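Extracellular solute-binding protein (Conexibacter woesei, PDB 4P98) probably serves as the extracellular, membrane-tethered lipoprotein component of an ABC transporter, capturing a solute, possibly a nucleoside as in PnrA-like relatives, for import. Local coordinates at residues 223-228 / 239-243; 159-163 / 205-209; 130-135 / 297-301; 176-180 / 197-201; 138-142 / 288-294. All coordinates share one frame. Residue numbers count along the deposited sequence, not the author numbering.

Contact 1 (223-228 / 239-243); sequences VPTIGV and VNITT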
# COMPACT_ATOMS: atom_id res chain seq x y z
N VAL A 223 12.19 15.43 -13.91
CA VAL A 223 12.25 15.36 -12.43
C VAL A 223 11.94 13.95 -11.96
O VAL A 223 11.29 13.19 -12.66
CB VAL A 223 11.32 16.35 -11.70
CG1 VAL A 223 11.72 17.79 -11.98
CG2 VAL A 223 9.86 16.11 -12.06
N PRO A 224 12.43 13.58 -10.76
CA PRO A 224 12.11 12.25 -10.29
C PRO A 224 10.71 12.18 -9.67
O PRO A 224 10.15 13.21 -9.32
CB PRO A 224 13.18 12.01 -9.20
CG PRO A 224 13.48 13.37 -8.69
CD PRO A 224 13.43 14.25 -9.91
N THR A 225 10.18 10.97 -9.52
CA THR A 225 8.93 10.78 -8.80
C THR A 225 9.08 9.80 -7.62
O THR A 225 10.05 9.02 -7.53
CB THR A 225 7.79 10.30 -9.71
OG1 THR A 225 8.03 8.97 -10.18
CG2 THR A 225 7.60 11.25 -10.90
N ILE A 226 8.11 9.87 -6.72
CA ILE A 226 7.88 8.87 -5.67
C ILE A 226 6.41 8.46 -5.73
O ILE A 226 5.54 9.31 -5.89
CB ILE A 226 8.19 9.46 -4.28
CG1 ILE A 226 9.69 9.72 -4.14
CG2 ILE A 226 7.73 8.53 -3.16
CD1 ILE A 226 10.06 10.55 -2.93
N GLY A 227 6.13 7.16 -5.62
CA GLY A 227 4.75 6.70 -5.40
C GLY A 227 3.96 6.28 -6.62
O GLY A 227 2.81 5.86 -6.50
N VAL A 228 4.59 6.35 -7.80
CA VAL A 228 3.90 6.04 -9.04
C VAL A 228 3.67 4.54 -9.19
O VAL A 228 4.53 3.74 -8.84
CB VAL A 228 4.65 6.60 -10.27
CG1 VAL A 228 3.96 6.20 -11.56
CG2 VAL A 228 4.77 8.11 -10.16
N VAL A 239 11.93 7.00 -13.91
CA VAL A 239 12.10 8.19 -13.07
C VAL A 239 11.50 8.03 -11.66
O VAL A 239 11.59 8.93 -10.86
CB VAL A 239 11.57 9.46 -13.76
CG1 VAL A 239 12.27 9.64 -15.10
CG2 VAL A 239 10.05 9.43 -13.94
N ASN A 240 10.89 6.89 -11.38
CA ASN A 240 10.33 6.64 -10.05
C ASN A 240 11.39 6.03 -9.13
O ASN A 240 11.79 4.88 -9.30
CB ASN A 240 9.11 5.73 -10.14
CG ASN A 240 8.27 5.76 -8.87
OD1 ASN A 240 7.67 6.79 -8.52
ND2 ASN A 240 8.20 4.62 -8.19
N ILE A 241 11.82 6.82 -8.16
CA ILE A 241 12.86 6.42 -7.21
C ILE A 241 12.38 5.21 -6.44
O ILE A 241 13.02 4.15 -6.44
CB ILE A 241 13.18 7.57 -6.24
CG1 ILE A 241 13.79 8.74 -6.99
CG2 ILE A 241 14.18 7.11 -5.17
CD1 ILE A 241 13.74 10.05 -6.22
N THR A 242 11.21 5.34 -5.85
CA THR A 242 10.64 4.28 -5.07
C THR A 242 9.18 4.57 -4.77
O THR A 242 8.70 5.67 -5.01
CB THR A 242 11.43 4.11 -3.74
OG1 THR A 242 11.01 2.92 -3.06
CG2 THR A 242 11.24 5.32 -2.86
N THR A 243 8.50 3.58 -4.21
CA THR A 243 7.11 3.69 -3.79
C THR A 243 6.94 2.94 -2.45
O THR A 243 7.44 1.84 -2.31
CB THR A 243 6.21 3.08 -4.87
OG1 THR A 243 6.22 3.94 -6.03
CG2 THR A 243 4.77 2.88 -4.35
O HOH W 1 5.47 1.48 -7.56
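Asn240 lays its side chain across the end of strand 225-226, where OD1 takes two hydrogen bonds: from Thr225 OG1 at 2.8 Å and from Val228 N at 3.2 Å. Asn240 ND2 donates to Thr243 OG1 at 3.0 Å, so OD1 joins the two segments while ND2 braces the amide against its own segment. Beneath it the backbones run parallel. Thr225 N donates to Val239 O at 2.8 Å and Thr225 O accepts from Ile241 N at 2.9 Å, so Thr225 straddles Asn240 in the manner of a parallel bridge, CA to CA 4.5 Å. Strand 225-226, helix 234-237 and strand 240-242 form a beta-alpha-beta unit at the edge of a five-stranded parallel sheet, part of the periplasmic-binding-protein fold. Farther along, Gly227 N donates to Thr242 O at 3.0 Å. Gly227 has a positive phi of 96°, at which a CB would collide with the preceding carbonyl oxygen. Apolar contact is modest: Pro224 CB lies 3.6 Å from Ile241 CD1. Ile226 packs beneath helix 125-137, whereas Thr225 and Val228 meet Leu214 of helix 212-221, so the sheet is covered on both faces. A water bridges Val228 O, at 2.8 Å, and Thr243 OG1, at 3.0 Å.

Contact 2 (159-163 / 205-209); sequences THKGI and LVATD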
# COMPACT_ATOMS: atom_id res chain seq x y z
N THR A 159 -3.10 10.79 4.34
CA THR A 159 -1.91 10.41 3.59
C THR A 159 -1.04 11.64 3.35
O THR A 159 0.18 11.59 3.55
CB THR A 159 -2.27 9.74 2.24
OG1 THR A 159 -3.10 8.58 2.47
CG2 THR A 159 -1.01 9.31 1.52
N HIS A 160 -1.67 12.72 2.91
CA HIS A 160 -0.96 13.97 2.62
C HIS A 160 -0.39 14.66 3.85
O HIS A 160 0.69 15.27 3.78
CB HIS A 160 -1.86 14.93 1.85
CG HIS A 160 -1.95 14.58 0.40
ND1 HIS A 160 -1.48 15.40 -0.59
CD2 HIS A 160 -2.42 13.47 -0.22
CE1 HIS A 160 -1.67 14.83 -1.77
NE2 HIS A 160 -2.23 13.65 -1.57
N LYS A 161 -1.12 14.59 4.97
CA LYS A 161 -0.60 15.09 6.24
C LYS A 161 0.67 14.30 6.62
O LYS A 161 1.64 14.88 7.11
CB LYS A 161 -1.67 15.01 7.34
CG LYS A 161 -1.39 15.85 8.56
CD LYS A 161 -2.62 15.96 9.46
CE LYS A 161 -2.35 16.85 10.66
NZ LYS A 161 -3.49 16.81 11.62
N GLY A 162 0.66 13.00 6.35
CA GLY A 162 1.83 12.14 6.52
C GLY A 162 3.03 12.55 5.69
O GLY A 162 4.15 12.64 6.20
N ILE A 163 2.80 12.83 4.41
CA ILE A 163 3.88 13.25 3.51
C ILE A 163 4.56 14.49 4.06
O ILE A 163 5.80 14.55 4.12
CB ILE A 163 3.37 13.58 2.09
CG1 ILE A 163 2.87 12.31 1.40
CG2 ILE A 163 4.50 14.21 1.25
CD1 ILE A 163 2.25 12.56 0.05
N LEU A 205 8.14 15.00 -7.71
CA LEU A 205 6.69 14.88 -7.73
C LEU A 205 6.26 13.60 -7.03
O LEU A 205 6.67 12.51 -7.42
CB LEU A 205 6.17 14.91 -9.17
CG LEU A 205 6.24 16.30 -9.82
CD1 LEU A 205 6.12 16.26 -11.35
CD2 LEU A 205 5.22 17.25 -9.22
N VAL A 206 5.41 13.74 -6.01
CA VAL A 206 4.94 12.60 -5.24
C VAL A 206 3.48 12.31 -5.57
O VAL A 206 2.65 13.19 -5.47
CB VAL A 206 5.05 12.88 -3.73
CG1 VAL A 206 4.71 11.63 -2.93
CG2 VAL A 206 6.44 13.38 -3.38
N ALA A 207 3.20 11.07 -5.95
CA ALA A 207 1.84 10.60 -6.24
C ALA A 207 1.24 9.86 -5.05
O ALA A 207 1.86 8.94 -4.50
CB ALA A 207 1.87 9.65 -7.43
N THR A 208 0.02 10.23 -4.68
CA THR A 208 -0.73 9.44 -3.69
C THR A 208 -1.90 8.68 -4.30
O THR A 208 -2.49 7.82 -3.64
CB THR A 208 -1.25 10.30 -2.55
OG1 THR A 208 -2.14 11.29 -3.04
CG2 THR A 208 -0.09 10.96 -1.83
N ASP A 209 -2.27 9.01 -5.53
CA ASP A 209 -3.25 8.22 -6.24
C ASP A 209 -2.48 7.33 -7.25
O ASP A 209 -1.41 6.82 -6.91
CB ASP A 209 -4.30 9.12 -6.90
CG ASP A 209 -5.55 8.34 -7.31
OD1 ASP A 209 -6.25 7.83 -6.43
OD2 ASP A 209 -5.81 8.22 -8.52
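Val206, in the middle of strand 205-207, directs its side chain at helix 154-170, where its CG1 lies 4.0 Å from Ile163 CD1. Ala207, next along, points the opposite way, toward Leu214 of helix 212-221, as the alternation of a strand requires. Thr208, just past the strand, turns back to the helix and has the most surface covered here. Its CG2 sits 3.4 Å from Ile163 CD1 and 3.8 Å from Thr159 CG2, between side chains one helical turn apart, while its OG1 is hydrogen-bonded to His160 NE2 at 2.8 Å. That oxygen meets the edge of the imidazole, near the ring plane. The opposite nitrogen, His160 ND1, is hydrogen-bonded to Glu178, so the imidazole links the end of strand 205-207 to Glu178 within strand 175-180. Helix 154-170 follows strand 144-149, which lies between strands 175-180 and 205-207. A helix packed across a parallel sheet in this way is typical of the three-layer alpha/beta/alpha domains of periplasmic-type binding proteins.

Contact 3 (130-135 / 297-301); sequences YLDGFV and RVDAL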
# COMPACT_ATOMS: atom_id res chain seq x y z
N TYR A 130 3.94 9.16 5.29
CA TYR A 130 5.14 9.51 6.05
C TYR A 130 6.41 8.98 5.39
O TYR A 130 7.38 9.71 5.28
CB TYR A 130 5.03 9.03 7.50
CG TYR A 130 6.08 9.64 8.40
CD1 TYR A 130 5.82 10.83 9.08
CD2 TYR A 130 7.32 9.05 8.56
CE1 TYR A 130 6.77 11.40 9.91
CE2 TYR A 130 8.29 9.61 9.40
CZ TYR A 130 8.00 10.78 10.07
OH TYR A 130 8.95 11.36 10.88
N LEU A 131 6.40 7.73 4.93
CA LEU A 131 7.57 7.17 4.28
C LEU A 131 7.90 7.88 2.96
O LEU A 131 9.07 8.12 2.65
CB LEU A 131 7.40 5.67 4.06
CG LEU A 131 8.56 4.94 3.40
CD1 LEU A 131 9.86 5.14 4.18
CD2 LEU A 131 8.24 3.48 3.23
N ASP A 132 6.88 8.22 2.18
CA ASP A 132 7.10 8.98 0.95
C ASP A 132 7.77 10.32 1.22
O ASP A 132 8.75 10.69 0.56
CB ASP A 132 5.78 9.26 0.23
CG ASP A 132 5.14 8.03 -0.30
OD1 ASP A 132 5.85 7.07 -0.65
OD2 ASP A 132 3.89 8.03 -0.37
N GLY A 133 7.23 11.04 2.20
CA GLY A 133 7.74 12.35 2.59
C GLY A 133 9.15 12.27 3.16
O GLY A 133 9.99 13.12 2.88
N PHE A 134 9.40 11.23 3.95
CA PHE A 134 10.73 11.01 4.50
C PHE A 134 11.76 10.71 3.41
O PHE A 134 12.88 11.22 3.47
CB PHE A 134 10.70 9.87 5.52
CG PHE A 134 12.02 9.66 6.22
CD1 PHE A 134 12.94 8.77 5.71
CD2 PHE A 134 12.33 10.37 7.37
CE1 PHE A 134 14.17 8.58 6.35
CE2 PHE A 134 13.54 10.18 8.01
CZ PHE A 134 14.46 9.29 7.50
N VAL A 135 11.39 9.90 2.43
CA VAL A 135 12.27 9.63 1.29
C VAL A 135 12.52 10.92 0.52
O VAL A 135 13.66 11.21 0.13
CB VAL A 135 11.72 8.53 0.35
CG1 VAL A 135 12.50 8.46 -0.95
CG2 VAL A 135 11.77 7.17 1.01
N ARG A 297 18.92 4.62 5.61
CA ARG A 297 18.20 5.66 6.32
C ARG A 297 16.75 5.27 6.64
O ARG A 297 16.23 5.58 7.71
CB ARG A 297 18.19 6.96 5.54
CG ARG A 297 19.56 7.55 5.27
CD ARG A 297 19.43 8.99 4.85
NE ARG A 297 20.59 9.44 4.09
CZ ARG A 297 20.79 10.71 3.74
NH1 ARG A 297 19.92 11.65 4.08
NH2 ARG A 297 21.88 11.03 3.04
N VAL A 298 16.10 4.60 5.70
CA VAL A 298 14.73 4.13 5.90
C VAL A 298 14.68 2.98 6.92
O VAL A 298 13.78 2.92 7.77
CB VAL A 298 14.12 3.69 4.55
CG1 VAL A 298 12.82 2.92 4.75
CG2 VAL A 298 13.91 4.92 3.68
N ASP A 299 15.65 2.08 6.82
CA ASP A 299 15.82 1.01 7.80
C ASP A 299 15.97 1.57 9.21
O ASP A 299 15.37 1.05 10.15
CB ASP A 299 17.02 0.12 7.45
CG ASP A 299 16.84 -0.68 6.16
OD1 ASP A 299 15.70 -0.80 5.66
OD2 ASP A 299 17.84 -1.21 5.65
N ALA A 300 16.77 2.63 9.37
CA ALA A 300 16.97 3.23 10.70
C ALA A 300 15.68 3.89 11.19
O ALA A 300 15.35 3.79 12.37
CB ALA A 300 18.12 4.23 10.68
N LEU A 301 14.96 4.55 10.29
CA LEU A 301 13.65 5.12 10.63
C LEU A 301 12.70 4.04 11.16
O LEU A 301 12.01 4.26 12.17
CB LEU A 301 13.02 5.83 9.42
CG LEU A 301 11.53 6.16 9.51
CD1 LEU A 301 11.27 7.25 10.54
CD2 LEU A 301 10.97 6.57 8.15
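Helices 125-137 and 294-307 pack as neighbours in the alpha/beta binding-protein fold, the second coming from the C-terminal part of the chain to cover the first. The axes of the two short segments run at 137° to each other, closer to antiparallel than to parallel, and approach to 11.2 Å, a spacing wide enough for large side chains to fill. Leu301 is the main bump: it enters the hollow between Tyr130, Leu131 and Phe134, its CD1 lying 4.0 Å from Tyr130 CE2 at the edge of that ring. Val298, one turn earlier, fits beside it, with CG1 3.7 Å from Leu131 CD1 and CG2 4.1 Å from Val135 CG2. Phe134 answers from the first helix, reaching out so that its CE1 lies 3.9 Å from Arg297 O. The charged end of Arg297 leads away to a salt bridge with Asp293. No hydrogen bond crosses between the segments. Leu301 CD2 lies over the Phe134 face in a CH-pi contact, 3.9 Å from the ring centroid and 16° off its normal.

Contact 4 (176-180 / 197-201); sequences YEETY and LLDKG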
# COMPACT_ATOMS: atom_id res chain seq x y z
N TYR A 176 6.90 22.77 0.23
CA TYR A 176 5.95 21.74 -0.15
C TYR A 176 4.66 22.38 -0.66
O TYR A 176 4.16 23.33 -0.07
CB TYR A 176 5.65 20.85 1.07
CG TYR A 176 4.60 19.79 0.85
CD1 TYR A 176 4.91 18.56 0.28
CD2 TYR A 176 3.28 20.02 1.23
CE1 TYR A 176 3.93 17.58 0.10
CE2 TYR A 176 2.30 19.07 1.05
CZ TYR A 176 2.63 17.86 0.50
OH TYR A 176 1.63 16.93 0.34
N GLU A 177 4.16 21.86 -1.78
CA GLU A 177 2.86 22.25 -2.31
C GLU A 177 2.15 20.99 -2.76
O GLU A 177 2.79 20.03 -3.19
CB GLU A 177 2.99 23.22 -3.49
CG GLU A 177 1.70 23.97 -3.81
CD GLU A 177 1.79 24.87 -5.04
OE1 GLU A 177 2.91 25.28 -5.44
OE2 GLU A 177 0.72 25.19 -5.61
N GLU A 178 0.83 20.99 -2.66
CA GLU A 178 0.05 19.85 -3.10
C GLU A 178 -1.23 20.30 -3.81
O GLU A 178 -1.72 21.41 -3.60
CB GLU A 178 -0.28 18.94 -1.91
CG GLU A 178 -1.31 19.54 -0.96
CD GLU A 178 -1.32 18.90 0.41
OE1 GLU A 178 -0.73 17.81 0.60
OE2 GLU A 178 -1.94 19.50 1.30
N THR A 179 -1.73 19.43 -4.66
CA THR A 179 -2.94 19.67 -5.43
C THR A 179 -3.76 18.40 -5.44
O THR A 179 -3.22 17.30 -5.59
CB THR A 179 -2.60 20.04 -6.89
OG1 THR A 179 -1.83 21.24 -6.91
CG2 THR A 179 -3.85 20.27 -7.71
N TYR A 180 -5.07 18.56 -5.31
CA TYR A 180 -6.01 17.45 -5.38
C TYR A 180 -6.81 17.50 -6.68
O TYR A 180 -7.32 18.55 -7.04
CB TYR A 180 -6.93 17.51 -4.17
CG TYR A 180 -6.22 17.31 -2.85
CD1 TYR A 180 -5.83 16.04 -2.44
CD2 TYR A 180 -5.93 18.39 -2.01
CE1 TYR A 180 -5.17 15.85 -1.23
CE2 TYR A 180 -5.26 18.20 -0.81
CZ TYR A 180 -4.90 16.92 -0.42
OH TYR A 180 -4.24 16.73 0.79
N LEU A 197 2.49 22.06 -10.65
CA LEU A 197 3.48 22.08 -9.56
C LEU A 197 4.91 22.17 -10.12
O LEU A 197 5.75 22.87 -9.58
CB LEU A 197 3.34 20.84 -8.68
CG LEU A 197 1.99 20.73 -7.96
CD1 LEU A 197 1.85 19.39 -7.28
CD2 LEU A 197 1.84 21.84 -6.95
N LEU A 198 5.15 21.46 -11.22
CA LEU A 198 6.43 21.51 -11.91
C LEU A 198 6.75 22.93 -12.41
O LEU A 198 7.85 23.45 -12.17
CB LEU A 198 6.39 20.54 -13.08
CG LEU A 198 7.64 20.21 -13.86
CD1 LEU A 198 8.68 19.60 -12.93
CD2 LEU A 198 7.25 19.24 -14.98
N ASP A 199 5.78 23.55 -13.07
CA ASP A 199 5.93 24.92 -13.56
C ASP A 199 6.22 25.92 -12.45
O ASP A 199 6.96 26.88 -12.65
CB ASP A 199 4.67 25.36 -14.29
CG ASP A 199 4.45 24.61 -15.59
OD1 ASP A 199 5.37 23.90 -16.04
OD2 ASP A 199 3.34 24.73 -16.14
N LYS A 200 5.65 25.69 -11.27
CA LYS A 200 5.93 26.52 -10.10
C LYS A 200 7.28 26.23 -9.45
O LYS A 200 7.70 26.99 -8.59
CB LYS A 200 4.81 26.39 -9.06
CG LYS A 200 3.53 27.09 -9.47
CD LYS A 200 2.45 26.79 -8.46
CE LYS A 200 1.10 27.30 -8.89
NZ LYS A 200 0.05 26.86 -7.91
N GLY A 201 7.95 25.15 -9.84
CA GLY A 201 9.30 24.87 -9.35
C GLY A 201 9.56 23.57 -8.61
O GLY A 201 10.67 23.36 -8.12
O HOH W 2 5.39 23.47 -6.61
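A salt bridge between Lys200 NZ and Glu177 OE2, 2.9 Å apart, a charged hydrogen bond with NZ as donor, is the strongest link between the end of helix 187-199 and strand 175-180. The lysine spans the gap with its side chain extended from CB outward, chi2 to chi4 all trans. Glu177 has a second, water-mediated tie: one water donates to Glu177 OE1 at 3.3 Å and to Leu197 O at 3.1 Å, joining the carboxylate to the helix backbone. Inside this polar layer lies Leu197, the residue with the most surface covered here. Its CD2 is 3.6 Å from Glu177 CD and 3.7 Å from Thr179 OG1, so it sits against two side chains that project from the same face of the strand. Between them Glu178 points the other way, where its OE1 accepts from Tyr176 OH at 2.5 Å and is hydrogen-bonded to His160. Gly201, the first residue to leave helical angles, forms a Schellman motif; its phi of 121° would jam a CB against the oxygen of Lys200. Strand 175-180 is an outermost strand of its parallel sheet, hydrogen-bonded along strand 144-149. Helix 187-199, which leads on to strand 205-207, lies over one face, where Leu197 also touches Val148, while Tyr176 and Tyr180 pack on helix 154-170 over the other.

Contact 5 (138-142 / 288-294); sequences SLRGV and DVVPDDL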
# COMPACT_ATOMS: atom_id res chain seq x y z
N SER A 138 15.04 13.04 2.18
CA SER A 138 16.36 12.42 2.26
C SER A 138 17.19 12.58 0.99
O SER A 138 18.34 12.14 0.95
CB SER A 138 16.21 10.92 2.56
OG SER A 138 15.61 10.72 3.83
N LEU A 139 16.63 13.20 -0.05
CA LEU A 139 17.29 13.25 -1.35
C LEU A 139 18.31 14.37 -1.41
O LEU A 139 18.34 15.23 -0.53
CB LEU A 139 16.26 13.45 -2.46
CG LEU A 139 15.15 12.41 -2.55
CD1 LEU A 139 14.15 12.82 -3.63
CD2 LEU A 139 15.71 11.02 -2.81
N ARG A 140 19.15 14.37 -2.44
CA ARG A 140 20.20 15.39 -2.59
C ARG A 140 19.74 16.49 -3.53
O ARG A 140 19.43 16.20 -4.69
CB ARG A 140 21.48 14.78 -3.15
CG ARG A 140 22.31 14.00 -2.14
CD ARG A 140 23.68 13.63 -2.72
NE ARG A 140 23.55 12.83 -3.95
CZ ARG A 140 24.33 11.80 -4.28
NH1 ARG A 140 25.32 11.40 -3.48
NH2 ARG A 140 24.11 11.15 -5.42
N GLY A 141 19.71 17.73 -3.04
CA GLY A 141 19.42 18.89 -3.88
C GLY A 141 17.95 19.11 -4.19
O GLY A 141 17.62 19.82 -5.12
N VAL A 142 17.06 18.52 -3.41
CA VAL A 142 15.62 18.67 -3.64
C VAL A 142 15.07 19.57 -2.55
O VAL A 142 14.88 19.13 -1.42
CB VAL A 142 14.91 17.31 -3.65
CG1 VAL A 142 13.41 17.48 -3.80
CG2 VAL A 142 15.48 16.43 -4.76
N ASP A 288 21.04 12.42 -9.98
CA ASP A 288 21.99 12.20 -8.90
C ASP A 288 21.38 12.66 -7.57
O ASP A 288 22.08 13.11 -6.67
CB ASP A 288 23.32 12.94 -9.18
CG ASP A 288 23.19 14.44 -9.04
OD1 ASP A 288 22.06 14.96 -9.11
OD2 ASP A 288 24.24 15.10 -8.83
N VAL A 289 20.05 12.55 -7.45
CA VAL A 289 19.37 12.98 -6.23
C VAL A 289 19.29 11.87 -5.17
O VAL A 289 18.99 12.16 -4.03
CB VAL A 289 17.94 13.50 -6.51
CG1 VAL A 289 17.95 14.53 -7.64
CG2 VAL A 289 17.00 12.34 -6.83
N VAL A 290 19.53 10.61 -5.55
CA VAL A 290 19.34 9.48 -4.62
C VAL A 290 20.63 9.15 -3.85
O VAL A 290 21.60 8.68 -4.45
CB VAL A 290 18.87 8.20 -5.33
CG1 VAL A 290 18.61 7.09 -4.32
CG2 VAL A 290 17.60 8.48 -6.14
N PRO A 291 20.65 9.37 -2.52
CA PRO A 291 21.87 9.01 -1.78
C PRO A 291 22.11 7.50 -1.77
O PRO A 291 21.16 6.71 -1.78
CB PRO A 291 21.59 9.54 -0.37
CG PRO A 291 20.11 9.59 -0.27
CD PRO A 291 19.64 9.99 -1.64
N ASP A 292 23.39 7.11 -1.77
CA ASP A 292 23.76 5.69 -1.78
C ASP A 292 23.21 4.96 -0.57
O ASP A 292 22.99 3.75 -0.63
CB ASP A 292 25.29 5.52 -1.80
CG ASP A 292 25.92 6.03 -3.08
OD1 ASP A 292 25.34 5.82 -4.17
OD2 ASP A 292 27.02 6.63 -3.00
N ASP A 293 23.00 5.68 0.51
CA ASP A 293 22.53 5.08 1.77
C ASP A 293 21.03 5.28 2.02
O ASP A 293 20.58 5.25 3.17
CB ASP A 293 23.33 5.65 2.94
CG ASP A 293 23.03 7.11 3.21
OD1 ASP A 293 22.40 7.76 2.35
OD2 ASP A 293 23.40 7.62 4.29
N LEU A 294 20.23 5.48 0.97
CA LEU A 294 18.81 5.78 1.20
C LEU A 294 18.11 4.67 1.98
O LEU A 294 17.40 4.95 2.94
CB LEU A 294 18.06 6.06 -0.10
CG LEU A 294 16.58 6.42 0.09
CD1 LEU A 294 16.41 7.65 0.98
CD2 LEU A 294 15.92 6.63 -1.27
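Arg140 has the most surface buried in this meeting of two loops at the margin of an alpha/beta binding-protein domain: loop 138-142 leads from helix 125-137 into strand 144-149, whereas loop 288-294 leads into helix 294-307. Arg140 N donates to Val289 O at 2.7 Å, while the arginine side chain folds over the other loop so that the guanidinium covers Val290 O and Pro291 CA with one face. Val289 comes next. Besides receiving that bond, it packs its CG2 4.3 Å from Leu139 CD1 and its CB 4.2 Å from Val142 CG2, a small apolar cluster to which Ile241 of strand 240-242 also belongs. Leu139, third in buried area, lies between Val289 and Pro291, its CD2 4.2 Å from Pro291 CD. Farther along, Ser138 CB meets Leu294 CD1 at 3.6 Å; the serine hydroxyl is hydrogen-bonded to Phe134 O in the preceding helix 125-137. Pro291 to Leu294 form a type I turn, closed by Leu294 N to Pro291 O at 3.2 Å, that brings the chain into the helix. At the outer end, the edge of the guanidinium is held by a single carbonyl: Arg140 NE and Arg140 NH2 both donate to Asp288 O, each at 3.1 Å.

All five contacts belong to the domain built on the five-stranded parallel sheet 175-180, 144-149, 205-207, 225-226, 240-242. Contacts 1, 2 and 4 reach this sheet; contacts 1 and 2, centres 12 Å apart, meet through strands 225-226 and 205-207, and contacts 2 and 4 through His160 and Glu178. Along the chain, contact 4 falls within the span of contact 2, which precedes contact 1; all three fall within the span of contact 5, itself enclosed by contact 3. Contacts 3 and 5, centres 12 Å apart, bring the late helix 294-307 and its preceding loop back onto helix 125-137 and the loop after it. Contacts 3 and 4, centres about 21 Å apart, do not touch.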